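Local coordinates for erythromycin C-12 hydroxylase (Saccharopolyspora erythraea, PDB 2JJN), which hydroxylates the macrolactone ring of erythromycin D at C-12 to give erythromycin C, using a heme-bound iron, molecular oxygen and NADPH, at residues R373-L386 against R397-Q409. The protein carries 2 engineered substitutions. Residues are numbered along the deposited sequence; the frame is centred on the assembly and turned at random.
Sequences RFGRLTVDRDDERL and RHLPVLAGSSPRQ. With SO4 (sulfate ion), chain C.
The Phe374 ring meets Ser405 O at its edge, near the ring plane, while Leu377 CD2 covers one face near the rim and Arg373 CG sits over the centre of the other. Phe374 CD1 also presses on Ala403 CB at 3.4 Å. The Arg373 guanidinium in turn has Pro407 CD over one face, 3.7 Å above its plane, and Phe374 CZ at its edge. Arg373 reaches the proline because CG stands anti to the backbone N (chi1 -177°) and the chain runs extended from there to NE. Beyond helix 356-374, strand 378-379 is an outer strand of a small antiparallel sheet in the P450 fold, paired with the central strand 400-402, whose other neighbour is strand 132-134. Thr378 and Leu402 form the hydrogen-bonded pair, with Leu402 N to Thr378 O at 2.8 Å. Asp380 N binds Pro400 O almost straight (173°) but from above the carbonyl plane. A water donates to both Asp380 OD2 and Val401 O; Asp380 OD1 accepts from Asp382 N in an Asx turn. Farther along, Leu386 CD1 touches Leu399 CD1 at 3.7 Å, and Leu386 N joins Arg381, Arg385 and His388 in holding a sulfate that was probably picked up during crystallisation.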
ATOM      1  N   ARG A 373      -8.087  21.193 -12.203  1.00 17.23           N
ATOM      2  CA  ARG A 373      -7.129  21.984 -12.972  1.00 16.91           C
ATOM      3  C   ARG A 373      -7.114  21.621 -14.426  1.00 15.31           C
ATOM      4  O   ARG A 373      -7.085  22.521 -15.302  1.00 17.87           O
ATOM      5  CB  ARG A 373      -5.700  21.873 -12.377  1.00 17.34           C
ATOM      6  CG  ARG A 373      -4.714  22.751 -13.139  1.00 17.66           C
ATOM      7  CD  ARG A 373      -3.328  22.785 -12.467  1.00 18.23           C
ATOM      8  NE  ARG A 373      -2.299  23.337 -13.381  1.00 16.95           N
ATOM      9  CZ  ARG A 373      -2.016  24.628 -13.539  1.00 16.64           C
ATOM     10  NH1 ARG A 373      -2.710  25.583 -12.898  1.00 17.02           N
ATOM     11  NH2 ARG A 373      -1.069  24.989 -14.398  1.00 16.56           N
ATOM     12  N   PHE A 374      -7.126  20.335 -14.726  1.00  9.65           N
ATOM     13  CA  PHE A 374      -6.795  19.905 -16.114  1.00 10.02           C
ATOM     14  C   PHE A 374      -8.009  19.287 -16.811  1.00  9.76           C
ATOM     15  O   PHE A 374      -7.973  19.120 -18.062  1.00 10.80           O
ATOM     16  CB  PHE A 374      -5.749  18.815 -16.048  1.00  9.75           C
ATOM     17  CG  PHE A 374      -4.427  19.215 -15.414  1.00  9.18           C
ATOM     18  CD1 PHE A 374      -3.569  20.152 -16.017  1.00 10.10           C
ATOM     19  CD2 PHE A 374      -4.045  18.624 -14.216  1.00  8.13           C
ATOM     20  CE1 PHE A 374      -2.323  20.476 -15.458  1.00 10.61           C
ATOM     21  CE2 PHE A 374      -2.787  18.920 -13.632  1.00 12.07           C
ATOM     22  CZ  PHE A 374      -1.908  19.845 -14.271  1.00 11.11           C
ATOM     23  N   GLY A 375      -9.019  18.902 -16.046  1.00 10.17           N
ATOM     24  CA  GLY A 375     -10.153  18.093 -16.567  1.00 10.96           C
ATOM     25  C   GLY A 375      -9.830  16.622 -16.810  1.00 10.53           C
ATOM     26  O   GLY A 375     -10.677  15.770 -16.592  1.00 12.64           O
ATOM     27  N   ARG A 376      -8.635  16.343 -17.312  1.00 10.46           N
ATOM     28  CA  ARG A 376      -8.139  14.980 -17.533  1.00  9.59           C
ATOM     29  C   ARG A 376      -6.616  15.003 -17.703  1.00  9.13           C
ATOM     30  O   ARG A 376      -6.017  16.073 -17.913  1.00  9.99           O
ATOM     31  CB  ARG A 376      -8.818  14.372 -18.773  1.00 10.68           C
ATOM     32  CG  ARG A 376      -8.414  15.091 -20.066  1.00 11.57           C
ATOM     33  CD  ARG A 376      -9.056  14.440 -21.330  1.00 12.91           C
ATOM     34  NE  ARG A 376     -10.484  14.767 -21.292  1.00 18.48           N
ATOM     35  CZ  ARG A 376     -11.505  13.909 -21.222  1.00 17.44           C
ATOM     36  NH1 ARG A 376     -11.367  12.582 -21.302  1.00 17.75           N
ATOM     37  NH2 ARG A 376     -12.717  14.410 -21.162  1.00 22.61           N
ATOM     38  N   LEU A 377      -6.006  13.838 -17.561  1.00  9.26           N
ATOM     39  CA  LEU A 377      -4.617  13.631 -17.954  1.00  9.81           C
ATOM     40  C   LEU A 377      -4.565  12.370 -18.804  1.00 11.86           C
ATOM     41  O   LEU A 377      -5.430  11.507 -18.673  1.00 13.06           O
ATOM     42  CB  LEU A 377      -3.745  13.377 -16.733  1.00  9.97           C
ATOM     43  CG  LEU A 377      -3.589  14.630 -15.887  1.00 11.10           C
ATOM     44  CD1 LEU A 377      -2.836  14.210 -14.578  1.00 11.88           C
ATOM     45  CD2 LEU A 377      -2.799  15.743 -16.578  1.00 13.03           C
ATOM     46  N   THR A 378      -3.562  12.290 -19.687  1.00 11.57           N
ATOM     47  CA  THR A 378      -3.298  11.031 -20.407  1.00 11.04           C
ATOM     48  C   THR A 378      -1.830  10.634 -20.205  1.00 10.95           C
ATOM     49  O   THR A 378      -0.991  11.490 -19.898  1.00 10.90           O
ATOM     50  CB  THR A 378      -3.549  11.192 -21.920  1.00 10.45           C
ATOM     51  OG1 THR A 378      -3.511   9.911 -22.561  1.00 12.32           O
ATOM     52  CG2 THR A 378      -2.465  12.119 -22.596  1.00 12.35           C
ATOM     53  N   VAL A 379      -1.538   9.329 -20.254  1.00 11.58           N
ATOM     54  CA  VAL A 379      -0.165   8.856 -20.106  1.00 11.82           C
ATOM     55  C   VAL A 379       0.636   9.114 -21.389  1.00 13.91           C
ATOM     56  O   VAL A 379       0.131   8.776 -22.469  1.00 16.54           O
ATOM     57  CB  VAL A 379      -0.153   7.345 -19.691  1.00 11.92           C
ATOM     58  CG1 VAL A 379       1.275   6.863 -19.602  1.00 13.81           C
ATOM     59  CG2 VAL A 379      -0.965   7.195 -18.388  1.00 14.69           C
ATOM     60  N   ASP A 380       1.825   9.711 -21.237  1.00 16.35           N
ATOM     61  CA  ASP A 380       2.775  10.082 -22.343  1.00 21.61           C
ATOM     62  C   ASP A 380       3.801   8.964 -22.536  1.00 24.46           C
ATOM     63  O   ASP A 380       4.664   8.692 -21.653  1.00 24.23           O
ATOM     64  CB  ASP A 380       3.446  11.424 -21.967  1.00 22.73           C
ATOM     65  CG  ASP A 380       4.594  11.865 -22.911  1.00 26.21           C
ATOM     66  OD1 ASP A 380       4.723  11.319 -24.041  1.00 24.15           O
ATOM     67  OD2 ASP A 380       5.355  12.805 -22.492  1.00 27.19           O
ATOM     68  N   ARG A 381       3.733   8.329 -23.702  1.00 26.80           N
ATOM     69  CA  ARG A 381       4.715   7.303 -24.072  1.00 28.44           C
ATOM     70  C   ARG A 381       5.598   7.731 -25.254  1.00 30.37           C
ATOM     71  O   ARG A 381       6.121   6.876 -25.987  1.00 30.09           O
ATOM     72  CB  ARG A 381       4.010   5.971 -24.346  1.00 27.56           C
ATOM     73  CG  ARG A 381       3.148   5.508 -23.146  1.00 26.26           C
ATOM     74  CD  ARG A 381       2.602   4.123 -23.353  1.00 28.78           C
ATOM     75  NE  ARG A 381       1.936   3.558 -22.168  1.00 25.68           N
ATOM     76  CZ  ARG A 381       0.694   3.850 -21.776  1.00 29.17           C
ATOM     77  NH1 ARG A 381      -0.051   4.734 -22.430  1.00 28.83           N
ATOM     78  NH2 ARG A 381       0.203   3.248 -20.716  1.00 28.61           N
ATOM     79  N   ASP A 382       5.783   9.043 -25.417  1.00 32.56           N
ATOM     80  CA  ASP A 382       6.605   9.591 -26.520  1.00 34.92           C
ATOM     81  C   ASP A 382       8.074   9.149 -26.532  1.00 35.84           C
ATOM     82  O   ASP A 382       8.675   9.021 -27.610  1.00 36.22           O
ATOM     83  CB  ASP A 382       6.551  11.127 -26.531  1.00 35.59           C
ATOM     84  CG  ASP A 382       5.175  11.664 -26.894  1.00 38.49           C
ATOM     85  OD1 ASP A 382       4.962  12.887 -26.714  1.00 44.27           O
ATOM     86  OD2 ASP A 382       4.296  10.871 -27.331  1.00 40.62           O
ATOM     87  N   ASP A 383       8.657   8.943 -25.351  1.00 36.23           N
ATOM     88  CA  ASP A 383      10.074   8.587 -25.269  1.00 36.33           C
ATOM     89  C   ASP A 383      10.299   7.132 -24.897  1.00 36.12           C
ATOM     90  O   ASP A 383      11.348   6.560 -25.226  1.00 36.28           O
ATOM     91  CB  ASP A 383      10.825   9.525 -24.323  1.00 36.73           C
ATOM     92  CG  ASP A 383      10.709  10.974 -24.750  1.00 39.44           C
ATOM     93  OD1 ASP A 383      11.080  11.272 -25.910  1.00 40.24           O
ATOM     94  OD2 ASP A 383      10.224  11.806 -23.948  1.00 40.79           O
ATOM     95  N   GLU A 384       9.308   6.529 -24.230  1.00 34.53           N
ATOM     96  CA  GLU A 384       9.412   5.132 -23.779  1.00 33.32           C
ATOM     97  C   GLU A 384       8.106   4.610 -23.167  1.00 31.79           C
ATOM     98  O   GLU A 384       7.234   5.395 -22.753  1.00 31.58           O
ATOM     99  CB  GLU A 384      10.522   5.006 -22.743  1.00 33.70           C
ATOM    100  CG  GLU A 384      10.424   6.050 -21.663  1.00 36.23           C
ATOM    101  CD  GLU A 384      11.147   5.656 -20.406  1.00 38.88           C
ATOM    102  OE1 GLU A 384      12.381   5.476 -20.453  1.00 39.90           O
ATOM    103  OE2 GLU A 384      10.475   5.543 -19.361  1.00 42.48           O
ATOM    104  N   ARG A 385       7.974   3.285 -23.134  1.00 29.84           N
ATOM    105  CA  ARG A 385       6.916   2.651 -22.375  1.00 28.96           C
ATOM    106  C   ARG A 385       7.209   2.811 -20.903  1.00 27.11           C
ATOM    107  O   ARG A 385       8.334   3.138 -20.499  1.00 27.04           O
ATOM    108  CB  ARG A 385       6.784   1.174 -22.753  1.00 28.96           C
ATOM    109  CG  ARG A 385       6.486   1.004 -24.229  1.00 32.05           C
ATOM    110  CD  ARG A 385       5.600  -0.184 -24.499  1.00 38.76           C
ATOM    111  NE  ARG A 385       4.246  -0.013 -23.968  1.00 43.04           N
ATOM    112  CZ  ARG A 385       3.266   0.653 -24.584  1.00 44.08           C
ATOM    113  NH1 ARG A 385       3.477   1.256 -25.753  1.00 43.86           N
ATOM    114  NH2 ARG A 385       2.068   0.734 -24.013  1.00 45.22           N
ATOM    115  N   LEU A 386       6.192   2.603 -20.077  1.00 25.28           N
ATOM    116  CA  LEU A 386       6.362   2.864 -18.658  1.00 23.35           C
ATOM    117  C   LEU A 386       7.301   1.888 -18.007  1.00 22.02           C
ATOM    118  O   LEU A 386       7.392   0.727 -18.432  1.00 22.92           O
ATOM    119  CB  LEU A 386       5.009   2.821 -17.963  1.00 23.00           C
ATOM    120  CG  LEU A 386       4.026   3.879 -18.458  1.00 22.63           C
ATOM    121  CD1 LEU A 386       2.649   3.581 -17.886  1.00 21.11           C
ATOM    122  CD2 LEU A 386       4.458   5.237 -18.000  1.00 23.79           C
ATOM    123  N   ARG A 397       6.974   3.182 -11.777  1.00 12.49           N
ATOM    124  CA  ARG A 397       7.933   4.014 -11.064  1.00 14.56           C
ATOM    125  C   ARG A 397       7.802   5.510 -11.386  1.00 12.50           C
ATOM    126  O   ARG A 397       8.057   6.359 -10.548  1.00 13.80           O
ATOM    127  CB  ARG A 397       9.353   3.574 -11.409  1.00 15.93           C
ATOM    128  CG  ARG A 397       9.630   2.155 -10.916  1.00 19.83           C
ATOM    129  CD  ARG A 397      10.714   1.422 -11.723  1.00 27.59           C
ATOM    130  NE  ARG A 397      11.961   2.172 -11.714  1.00 29.00           N
ATOM    131  CZ  ARG A 397      13.003   1.902 -12.504  1.00 31.97           C
ATOM    132  NH1 ARG A 397      12.961   0.889 -13.358  1.00 33.37           N
ATOM    133  NH2 ARG A 397      14.094   2.653 -12.424  1.00 35.30           N
ATOM    134  N   HIS A 398       7.403   5.763 -12.628  1.00 13.35           N
ATOM    135  CA  HIS A 398       7.095   7.095 -13.095  1.00 13.67           C
ATOM    136  C   HIS A 398       5.859   7.052 -13.927  1.00 12.84           C
ATOM    137  O   HIS A 398       5.461   5.977 -14.387  1.00 14.03           O
ATOM    138  CB  HIS A 398       8.279   7.610 -13.906  1.00 14.99           C
ATOM    139  CG  HIS A 398       9.477   7.815 -13.042  1.00 17.06           C
ATOM    140  ND1 HIS A 398       9.565   8.874 -12.168  1.00 18.10           N
ATOM    141  CD2 HIS A 398      10.561   7.034 -12.812  1.00 16.39           C
ATOM    142  CE1 HIS A 398      10.670   8.759 -11.447  1.00 21.71           C
ATOM    143  NE2 HIS A 398      11.309   7.666 -11.839  1.00 20.18           N
ATOM    144  N   LEU A 399       5.251   8.198 -14.149  1.00 12.36           N
ATOM    145  CA  LEU A 399       4.073   8.238 -15.007  1.00 11.61           C
ATOM    146  C   LEU A 399       4.062   9.598 -15.726  1.00 12.09           C
ATOM    147  O   LEU A 399       3.427  10.557 -15.304  1.00 10.24           O
ATOM    148  CB  LEU A 399       2.778   8.082 -14.149  1.00 11.65           C
ATOM    149  CG  LEU A 399       1.586   7.768 -15.069  1.00 12.05           C
ATOM    150  CD1 LEU A 399       1.605   6.297 -15.550  1.00 11.75           C
ATOM    151  CD2 LEU A 399       0.223   8.077 -14.375  1.00 13.02           C
ATOM    152  N   PRO A 400       4.806   9.692 -16.830  1.00 12.10           N
ATOM    153  CA  PRO A 400       4.751  10.903 -17.624  1.00 11.57           C
ATOM    154  C   PRO A 400       3.343  11.087 -18.113  1.00 10.88           C
ATOM    155  O   PRO A 400       2.710  10.141 -18.621  1.00 11.59           O
ATOM    156  CB  PRO A 400       5.699  10.587 -18.802  1.00 13.12           C
ATOM    157  CG  PRO A 400       6.540   9.425 -18.324  1.00 16.39           C
ATOM    158  CD  PRO A 400       5.693   8.648 -17.372  1.00 14.10           C
ATOM    159  N   VAL A 401       2.829  12.290 -17.926  1.00  9.89           N
ATOM    160  CA  VAL A 401       1.477  12.582 -18.409  1.00 10.89           C
ATOM    161  C   VAL A 401       1.465  13.850 -19.241  1.00 11.44           C
ATOM    162  O   VAL A 401       2.377  14.691 -19.188  1.00 12.20           O
ATOM    163  CB  VAL A 401       0.488  12.756 -17.209  1.00 10.17           C
ATOM    164  CG1 VAL A 401       0.307  11.403 -16.483  1.00 11.06           C
ATOM    165  CG2 VAL A 401       1.040  13.846 -16.231  1.00 11.59           C
ATOM    166  N   LEU A 402       0.377  13.980 -20.000  1.00 11.34           N
ATOM    167  CA  LEU A 402       0.148  15.174 -20.809  1.00 11.94           C
ATOM    168  C   LEU A 402      -1.231  15.698 -20.470  1.00 12.53           C
ATOM    169  O   LEU A 402      -2.219  14.938 -20.473  1.00 11.98           O
ATOM    170  CB  LEU A 402       0.219  14.827 -22.296  1.00 11.79           C
ATOM    171  CG  LEU A 402       1.560  14.331 -22.831  0.60 15.30           C
ATOM    172  CD1 LEU A 402       1.409  13.659 -24.198  0.60 17.74           C
ATOM    173  CD2 LEU A 402       2.567  15.454 -22.879  0.60 17.21           C
ATOM    174  N   ALA A 403      -1.293  16.999 -20.171  1.00 11.61           N
ATOM    175  CA  ALA A 403      -2.548  17.720 -20.026  1.00 12.19           C
ATOM    176  C   ALA A 403      -2.861  18.420 -21.347  1.00 12.80           C
ATOM    177  O   ALA A 403      -2.128  19.357 -21.750  1.00 15.55           O
ATOM    178  CB  ALA A 403      -2.402  18.773 -18.923  1.00 12.81           C
ATOM    179  N   GLY A 404      -3.916  18.016 -22.007  1.00 12.58           N
ATOM    180  CA  GLY A 404      -4.337  18.748 -23.200  1.00 13.78           C
ATOM    181  C   GLY A 404      -4.971  20.106 -22.906  1.00 13.73           C
ATOM    182  O   GLY A 404      -5.100  20.944 -23.828  1.00 15.60           O
ATOM    183  N   SER A 405      -5.367  20.336 -21.635  1.00 12.06           N
ATOM    184  CA  SER A 405      -5.970  21.598 -21.235  1.00 12.12           C
ATOM    185  C   SER A 405      -5.448  21.947 -19.848  1.00 11.70           C
ATOM    186  O   SER A 405      -5.264  21.072 -18.983  1.00 13.04           O
ATOM    187  CB  SER A 405      -7.502  21.405 -21.145  1.00 12.30           C
ATOM    188  OG  SER A 405      -8.020  20.975 -22.419  0.33  6.32           O
ATOM    189  N   SER A 406      -5.234  23.252 -19.648  1.00 12.20           N
ATOM    190  CA  SER A 406      -4.886  23.759 -18.312  1.00 11.42           C
ATOM    191  C   SER A 406      -5.125  25.246 -18.276  1.00 11.50           C
ATOM    192  O   SER A 406      -5.329  25.875 -19.330  1.00 11.86           O
ATOM    193  CB  SER A 406      -3.429  23.525 -17.989  1.00 12.36           C
ATOM    194  OG  SER A 406      -2.624  24.556 -18.585  1.00 12.99           O
ATOM    195  N   PRO A 407      -5.130  25.817 -17.070  1.00 10.87           N
ATOM    196  CA  PRO A 407      -5.325  27.271 -16.962  1.00 11.10           C
ATOM    197  C   PRO A 407      -4.240  28.098 -17.574  1.00 11.42           C
ATOM    198  O   PRO A 407      -4.453  29.321 -17.636  1.00 11.56           O
ATOM    199  CB  PRO A 407      -5.409  27.555 -15.437  1.00 11.93           C
ATOM    200  CG  PRO A 407      -5.841  26.172 -14.862  1.00 12.78           C
ATOM    201  CD  PRO A 407      -5.101  25.173 -15.744  1.00 11.69           C
ATOM    202  N   ARG A 408      -3.141  27.472 -18.066  1.00 11.45           N
ATOM    203  CA  ARG A 408      -2.076  28.251 -18.701  1.00 11.86           C
ATOM    204  C   ARG A 408      -2.397  28.618 -20.147  1.00 13.15           C
ATOM    205  O   ARG A 408      -1.739  29.520 -20.725  1.00 14.61           O
ATOM    206  CB  ARG A 408      -0.754  27.482 -18.694  1.00 12.13           C
ATOM    207  CG  ARG A 408      -0.098  27.290 -17.350  0.50 12.14           C
ATOM    208  CD  ARG A 408       0.664  28.513 -16.934  0.50 10.28           C
ATOM    209  NE  ARG A 408       1.803  28.778 -17.803  0.50 12.52           N
ATOM    210  CZ  ARG A 408       1.875  29.726 -18.739  0.50 10.94           C
ATOM    211  NH1 ARG A 408       0.867  30.619 -18.994  0.50 10.87           N
ATOM    212  NH2 ARG A 408       2.994  29.798 -19.443  0.50 13.22           N
ATOM    213  N   GLN A 409      -3.378  27.930 -20.732  1.00 13.83           N
ATOM    214  CA  GLN A 409      -3.641  28.123 -22.183  1.00 14.05           C
ATOM    215  C   GLN A 409      -4.302  29.454 -22.421  1.00 16.74           C
ATOM    216  O   GLN A 409      -5.191  29.813 -21.687  1.00 17.84           O
ATOM    217  CB  GLN A 409      -4.487  26.989 -22.706  1.00 13.50           C
ATOM    218  CG  GLN A 409      -3.668  25.734 -22.655  1.00 15.54           C
ATOM    219  CD  GLN A 409      -4.394  24.498 -23.030  1.00 21.80           C
ATOM    220  OE1 GLN A 409      -3.760  23.520 -23.508  1.00 25.07           O
ATOM    221  NE2 GLN A 409      -5.673  24.454 -22.756  1.00 20.16           N
TER
HETATM  222  S   SO4 C 413       2.880   0.428 -20.638  0.80 28.99           S
HETATM  223  O1  SO4 C 413       3.607   1.551 -21.206  0.80 29.80           O
HETATM  224  O2  SO4 C 413       3.693  -0.156 -19.595  0.80 31.96           O
HETATM  225  O3  SO4 C 413       2.611  -0.571 -21.669  0.80 32.48           O
HETATM  226  O4  SO4 C 413       1.574   0.845 -20.114  0.80 33.80           O
HETATM  227  O   HOH W   1      -6.158  18.034 -19.874  1.00 12.24           O
HETATM  228  O   HOH W   2      -4.900  15.384 -20.991  1.00 13.82           O
HETATM  229  O   HOH W   3       5.012  14.218 -20.203  1.00 20.14           O